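Local coordinates for beta-1,4-galactanase (Thielavia heterothallica, PDB 1HJS), which hydrolyses beta-1,4-galactosidic linkages in type I arabinogalactans, as a family 53 glycoside hydrolase of clan GH-A, at residues T43-V48 with A242-N247; L2-V7 with K172-I177. One frame throughout, in Å; residues are numbered along the deposited sequence.

Contact 1 (T43-V48 with A242-N247)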
loop_
_atom_site.group_PDB
_atom_site.type_symbol
_atom_site.label_atom_id
_atom_site.label_comp_id
_atom_site.label_asym_id
_atom_site.label_seq_id
_atom_site.Cartn_x
_atom_site.Cartn_y
_atom_site.Cartn_z
ATOM N N THR A 43 11.099 -1.802 -5.074
ATOM C CA THR A 43 10.192 -0.687 -4.834
ATOM C C THR A 43 9.748 -0.651 -3.381
ATOM O O THR A 43 9.465 -1.690 -2.785
ATOM C CB THR A 43 8.914 -0.807 -5.701
ATOM O OG1 THR A 43 9.271 -1.103 -7.057
ATOM C CG2 THR A 43 8.117 0.501 -5.659
ATOM N N VAL A 44 9.694 0.546 -2.809
ATOM C CA VAL A 44 9.236 0.686 -1.440
ATOM C C VAL A 44 7.999 1.570 -1.413
ATOM O O VAL A 44 7.913 2.575 -2.127
ATOM C CB VAL A 44 10.318 1.282 -0.498
ATOM C CG1 VAL A 44 11.440 0.272 -0.302
ATOM C CG2 VAL A 44 10.854 2.595 -1.065
ATOM N N ARG A 45 7.036 1.166 -0.596
ATOM C CA ARG A 45 5.783 1.885 -0.431
ATOM C C ARG A 45 5.897 2.727 0.839
ATOM O O ARG A 45 6.481 2.283 1.834
ATOM C CB ARG A 45 4.648 0.866 -0.306
ATOM C CG ARG A 45 3.234 1.432 -0.178
ATOM C CD ARG A 45 2.283 0.243 -0.127
ATOM N NE ARG A 45 0.859 0.563 -0.086
ATOM C CZ ARG A 45 0.116 0.519 1.017
ATOM N NH1 ARG A 45 0.665 0.191 2.182
ATOM N NH2 ARG A 45 -1.195 0.724 0.940
ATOM N N GLN A 46 5.339 3.934 0.805
ATOM C CA GLN A 46 5.399 4.842 1.947
ATOM C C GLN A 46 4.069 5.568 2.155
ATOM O O GLN A 46 3.506 6.134 1.212
ATOM C CB GLN A 46 6.510 5.877 1.725
ATOM C CG GLN A 46 7.874 5.263 1.449
ATOM C CD GLN A 46 8.952 6.298 1.178
ATOM O OE1 GLN A 46 10.085 5.949 0.855
ATOM N NE2 GLN A 46 8.601 7.576 1.309
ATOM N N ARG A 47 3.564 5.553 3.384
ATOM C CA ARG A 47 2.309 6.234 3.673
ATOM C C ARG A 47 2.576 7.706 3.943
ATOM O O ARG A 47 3.523 8.061 4.646
ATOM C CB ARG A 47 1.601 5.603 4.883
ATOM C CG ARG A 47 2.468 5.438 6.125
ATOM C CD ARG A 47 1.653 4.895 7.302
ATOM N NE ARG A 47 2.509 4.469 8.408
ATOM C CZ ARG A 47 3.129 3.293 8.469
ATOM N NH1 ARG A 47 2.982 2.407 7.493
ATOM N NH2 ARG A 47 3.923 3.011 9.497
ATOM N N VAL A 48 1.734 8.562 3.373
ATOM C CA VAL A 48 1.879 9.997 3.555
ATOM C C VAL A 48 0.655 10.566 4.257
ATOM O O VAL A 48 -0.469 10.392 3.795
ATOM C CB VAL A 48 2.040 10.721 2.199
ATOM C CG1 VAL A 48 2.162 12.227 2.423
ATOM C CG2 VAL A 48 3.259 10.186 1.466
ATOM N N ALA A 242 -2.300 -4.854 -8.619
ATOM C CA ALA A 242 -1.291 -5.185 -7.623
ATOM C C ALA A 242 -1.860 -5.402 -6.231
ATOM O O ALA A 242 -2.857 -4.786 -5.840
ATOM C CB ALA A 242 -0.230 -4.086 -7.567
ATOM N N VAL A 243 -1.223 -6.301 -5.491
ATOM C CA VAL A 243 -1.592 -6.550 -4.109
ATOM C C VAL A 243 -0.613 -5.598 -3.436
ATOM O O VAL A 243 0.596 -5.831 -3.454
ATOM C CB VAL A 243 -1.294 -8.002 -3.690
ATOM C CG1 VAL A 243 -1.418 -8.142 -2.175
ATOM C CG2 VAL A 243 -2.277 -8.952 -4.381
ATOM N N VAL A 244 -1.133 -4.516 -2.873
ATOM C CA VAL A 244 -0.283 -3.502 -2.261
ATOM C C VAL A 244 -0.049 -3.634 -0.763
ATOM O O VAL A 244 0.709 -2.862 -0.180
ATOM C CB VAL A 244 -0.825 -2.094 -2.593
ATOM C CG1 VAL A 244 -0.903 -1.935 -4.098
ATOM C CG2 VAL A 244 -2.206 -1.893 -1.984
ATOM N N GLU A 245 -0.695 -4.617 -0.147
ATOM C CA GLU A 245 -0.527 -4.885 1.279
ATOM C C GLU A 245 -0.819 -6.356 1.537
ATOM O O GLU A 245 -1.836 -6.874 1.085
ATOM C CB GLU A 245 -1.481 -4.037 2.129
ATOM C CG GLU A 245 -0.992 -2.623 2.425
ATOM C CD GLU A 245 -1.836 -1.920 3.474
ATOM O OE1 GLU A 245 -2.315 -2.603 4.411
ATOM O OE2 GLU A 245 -2.009 -0.686 3.377
ATOM N N THR A 246 0.086 -7.025 2.243
ATOM C CA THR A 246 -0.101 -8.426 2.603
ATOM C C THR A 246 0.884 -8.785 3.714
ATOM O O THR A 246 1.916 -8.123 3.885
ATOM C CB THR A 246 0.088 -9.373 1.386
ATOM O OG1 THR A 246 -0.417 -10.679 1.710
ATOM C CG2 THR A 246 1.561 -9.490 1.009
ATOM N N ASN A 247 0.542 -9.817 4.477
ATOM C CA ASN A 247 1.344 -10.294 5.602
ATOM C C ASN A 247 1.137 -11.803 5.743
ATOM O O ASN A 247 0.132 -12.345 5.279
ATOM C CB ASN A 247 0.843 -9.701 6.929
ATOM C CG ASN A 247 1.447 -8.351 7.283
ATOM O OD1 ASN A 247 1.032 -7.740 8.268
ATOM N ND2 ASN A 247 2.426 -7.888 6.509
#
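R45 and E245 form a salt bridge across the inside of the barrel. NH2 of R45 lies 2.9 Å from OE2 of E245. The bond is bent, with an angle of 135° at the hydrogen. It uses the anti lone pair of OE2, the one turned away from OE1. A second, weak bond runs from NH1 of R45 to the same OE2 at 3.1 Å. One carboxylate oxygen therefore takes both terminal nitrogens. The guanidinium and carboxylate planes stand 67° apart, so this is not a flat two-oxygen pairing. R45 reaches the site on an extended chain, its CG anti to the backbone N (chi1 -178°). D8 and D79 each add a salt bridge, to NH1 and NH2 respectively, while OE1 of E245 bonds to the hydroxyl of Y214.

The remaining contacts are not hydrogen bonds. The carbonyl O of V244 lies over one face of the R45 guanidinium, 3.4 Å above its plane and toward its rim, badly angled to accept from NE. CG of E245 packs over the same face, 3.3 Å from NH1 of R45. CB of V244 packs 4.0 Å from NE of R45.

With a methionine in place of R45, D8 and D79 would probably lose their shared cation, and the E245 carboxylate would be less firmly held.

E245 is the probable nucleophile, and its side chain lies about 4 Å from that of E135, the probable proton donor. A nucleophile on the seventh of eight parallel strands, at the C-terminal side of the barrel, is typical of the clan GH-A (beta/alpha)8 barrel.

Contact 2 (L2-V7 with K172-I177). With SO4 (sulfate ion), chain H.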
loop_
_atom_site.group_PDB
_atom_site.type_symbol
_atom_site.label_atom_id
_atom_site.label_comp_id
_atom_site.label_asym_id
_atom_site.label_seq_id
_atom_site.Cartn_x
_atom_site.Cartn_y
_atom_site.Cartn_z
ATOM N N LEU A 2 6.856 -10.361 -11.764
ATOM C CA LEU A 2 6.319 -9.107 -11.245
ATOM C C LEU A 2 7.191 -7.908 -11.586
ATOM O O LEU A 2 8.417 -7.981 -11.535
ATOM C CB LEU A 2 6.169 -9.175 -9.723
ATOM C CG LEU A 2 5.122 -10.120 -9.140
ATOM C CD1 LEU A 2 5.195 -10.068 -7.619
ATOM C CD2 LEU A 2 3.735 -9.720 -9.631
ATOM N N THR A 3 6.548 -6.798 -11.920
ATOM C CA THR A 3 7.268 -5.577 -12.239
ATOM C C THR A 3 7.714 -4.939 -10.931
ATOM O O THR A 3 8.847 -4.471 -10.802
ATOM C CB THR A 3 6.366 -4.587 -12.994
ATOM O OG1 THR A 3 6.022 -5.143 -14.266
ATOM C CG2 THR A 3 7.074 -3.253 -13.196
ATOM N N TYR A 4 6.810 -4.943 -9.958
ATOM C CA TYR A 4 7.087 -4.355 -8.653
ATOM C C TYR A 4 7.181 -5.417 -7.572
ATOM O O TYR A 4 6.207 -6.114 -7.292
ATOM C CB TYR A 4 5.983 -3.365 -8.282
ATOM C CG TYR A 4 5.725 -2.318 -9.343
ATOM C CD1 TYR A 4 6.567 -1.211 -9.486
ATOM C CD2 TYR A 4 4.666 -2.460 -10.237
ATOM C CE1 TYR A 4 6.357 -0.275 -10.501
ATOM C CE2 TYR A 4 4.450 -1.534 -11.253
ATOM C CZ TYR A 4 5.301 -0.447 -11.382
ATOM O OH TYR A 4 5.102 0.446 -12.403
ATOM N N ARG A 5 8.364 -5.544 -6.985
ATOM C CA ARG A 5 8.592 -6.488 -5.897
ATOM C C ARG A 5 8.898 -5.562 -4.733
ATOM O O ARG A 5 10.015 -5.063 -4.616
ATOM C CB ARG A 5 9.807 -7.377 -6.186
ATOM C CG ARG A 5 9.690 -8.237 -7.438
ATOM C CD ARG A 5 10.895 -9.167 -7.562
ATOM N NE ARG A 5 12.149 -8.416 -7.564
ATOM C CZ ARG A 5 12.650 -7.797 -8.629
ATOM N NH1 ARG A 5 12.010 -7.846 -9.790
ATOM N NH2 ARG A 5 13.780 -7.111 -8.528
ATOM N N GLY A 6 7.917 -5.304 -3.879
ATOM C CA GLY A 6 8.198 -4.388 -2.793
ATOM C C GLY A 6 7.683 -4.653 -1.400
ATOM O O GLY A 6 7.085 -5.689 -1.102
ATOM N N VAL A 7 7.958 -3.683 -0.537
ATOM C CA VAL A 7 7.527 -3.719 0.846
ATOM C C VAL A 7 7.195 -2.287 1.221
ATOM O O VAL A 7 7.679 -1.338 0.590
ATOM C CB VAL A 7 8.650 -4.213 1.806
ATOM C CG1 VAL A 7 9.157 -5.575 1.370
ATOM C CG2 VAL A 7 9.797 -3.192 1.852
ATOM N N LYS A 172 5.927 11.075 -14.954
ATOM C CA LYS A 172 4.709 10.990 -14.151
ATOM C C LYS A 172 4.594 9.602 -13.536
ATOM O O LYS A 172 5.080 8.622 -14.097
ATOM C CB LYS A 172 3.474 11.220 -15.026
ATOM C CG LYS A 172 2.720 12.491 -14.725
ATOM C CD LYS A 172 3.577 13.680 -15.017
ATOM C CE LYS A 172 2.873 14.973 -14.680
ATOM N NZ LYS A 172 3.777 16.090 -15.057
ATOM N N PRO A 173 3.952 9.503 -12.366
ATOM C CA PRO A 173 3.800 8.194 -11.728
ATOM C C PRO A 173 2.520 7.549 -12.237
ATOM O O PRO A 173 1.676 8.219 -12.840
ATOM C CB PRO A 173 3.673 8.554 -10.258
ATOM C CG PRO A 173 2.843 9.811 -10.327
ATOM C CD PRO A 173 3.498 10.581 -11.466
ATOM N N LYS A 174 2.383 6.250 -12.005
ATOM C CA LYS A 174 1.161 5.562 -12.374
ATOM C C LYS A 174 0.206 5.925 -11.238
ATOM O O LYS A 174 0.600 5.932 -10.067
ATOM C CB LYS A 174 1.388 4.051 -12.423
ATOM C CG LYS A 174 2.239 3.606 -13.606
ATOM C CD LYS A 174 2.486 2.106 -13.580
ATOM C CE LYS A 174 3.288 1.654 -14.798
ATOM N NZ LYS A 174 3.646 0.205 -14.713
ATOM N N ILE A 175 -1.038 6.249 -11.575
ATOM C CA ILE A 175 -2.010 6.621 -10.555
ATOM C C ILE A 175 -2.827 5.406 -10.141
ATOM O O ILE A 175 -3.409 4.714 -10.977
ATOM C CB ILE A 175 -2.930 7.741 -11.066
ATOM C CG1 ILE A 175 -2.083 8.973 -11.402
ATOM C CG2 ILE A 175 -3.967 8.089 -10.009
ATOM C CD1 ILE A 175 -2.849 10.095 -12.071
ATOM N N MET A 176 -2.870 5.154 -8.839
ATOM C CA MET A 176 -3.580 3.992 -8.317
ATOM C C MET A 176 -4.723 4.287 -7.359
ATOM O O MET A 176 -4.665 5.230 -6.576
ATOM C CB MET A 176 -2.584 3.075 -7.602
ATOM C CG MET A 176 -3.228 1.946 -6.804
ATOM S SD MET A 176 -2.020 1.100 -5.767
ATOM C CE MET A 176 -1.155 0.136 -6.984
ATOM N N ILE A 177 -5.766 3.468 -7.448
ATOM C CA ILE A 177 -6.909 3.545 -6.547
ATOM C C ILE A 177 -6.764 2.248 -5.763
ATOM O O ILE A 177 -6.610 1.169 -6.346
ATOM C CB ILE A 177 -8.253 3.585 -7.300
ATOM C CG1 ILE A 177 -8.442 4.974 -7.920
ATOM C CG2 ILE A 177 -9.399 3.277 -6.343
ATOM C CD1 ILE A 177 -9.704 5.117 -8.768
HETATM S S SO4 H . 14.193 -5.218 -11.719
HETATM O O1 SO4 H . 15.012 -5.847 -12.971
HETATM O O2 SO4 H . 12.803 -5.497 -12.011
HETATM O O3 SO4 H . 14.604 -5.756 -10.608
HETATM O O4 SO4 H . 14.433 -3.806 -11.850
#
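K174 meets the Y4 ring at its edge, with NZ near the ring plane beside the hydroxyl. One face of this ring carries CG2 of T3, 3.6 Å above the plane and over the centre. The guanidinium of R5 is met at its edge, by a sulfate ion whose sulfur lies in the guanidinium plane. Y4 and K174 lie at the N-terminal end of the eight-stranded parallel TIM barrel. Y4 opens strand 4-8 and K174 opens strand 174-179, four places away in the barrel order. The CA atoms of Y4 and K174 are 12.1 Å apart, and the two side chains meet between them inside the barrel. Each side chain covers about half the gap, K174 with a chain extended beyond CG. Its NZ also forms a salt bridge with E240, at the start of strand 240-245. On the Y4 side, I129, V291 and F294 pack against the aromatic side chain. The sulfate, probably from the crystallisation liquor, takes a nearly straight bond from NH2 of R5 to O3 at 2.6 Å and a weak one from NH1 to O2. Between the strands, the amine of K174 donates to the phenol: NZ lies 2.7 Å from OH of Y4.

Overall arrangement
The chain enters the barrel at 2-7, passes through 43-48, then 172-177, and reaches 242-247. Contact 2 closes a loop of 164 residues when 172-177 returns to 2-7. Contact 1 closes one of 193 residues when 242-247 meets 43-48. The segments alternate, so the two loops cross and neither nests in the other. Contact 2 links the first and fifth strands near their starts, and contact 1 links the second and seventh at the catalytic site. Their centres are 9 Å apart. They join directly: R45 N lies 2.8 Å from V7 O, a probable backbone bond between neighbouring strands, and V244 packs on M176.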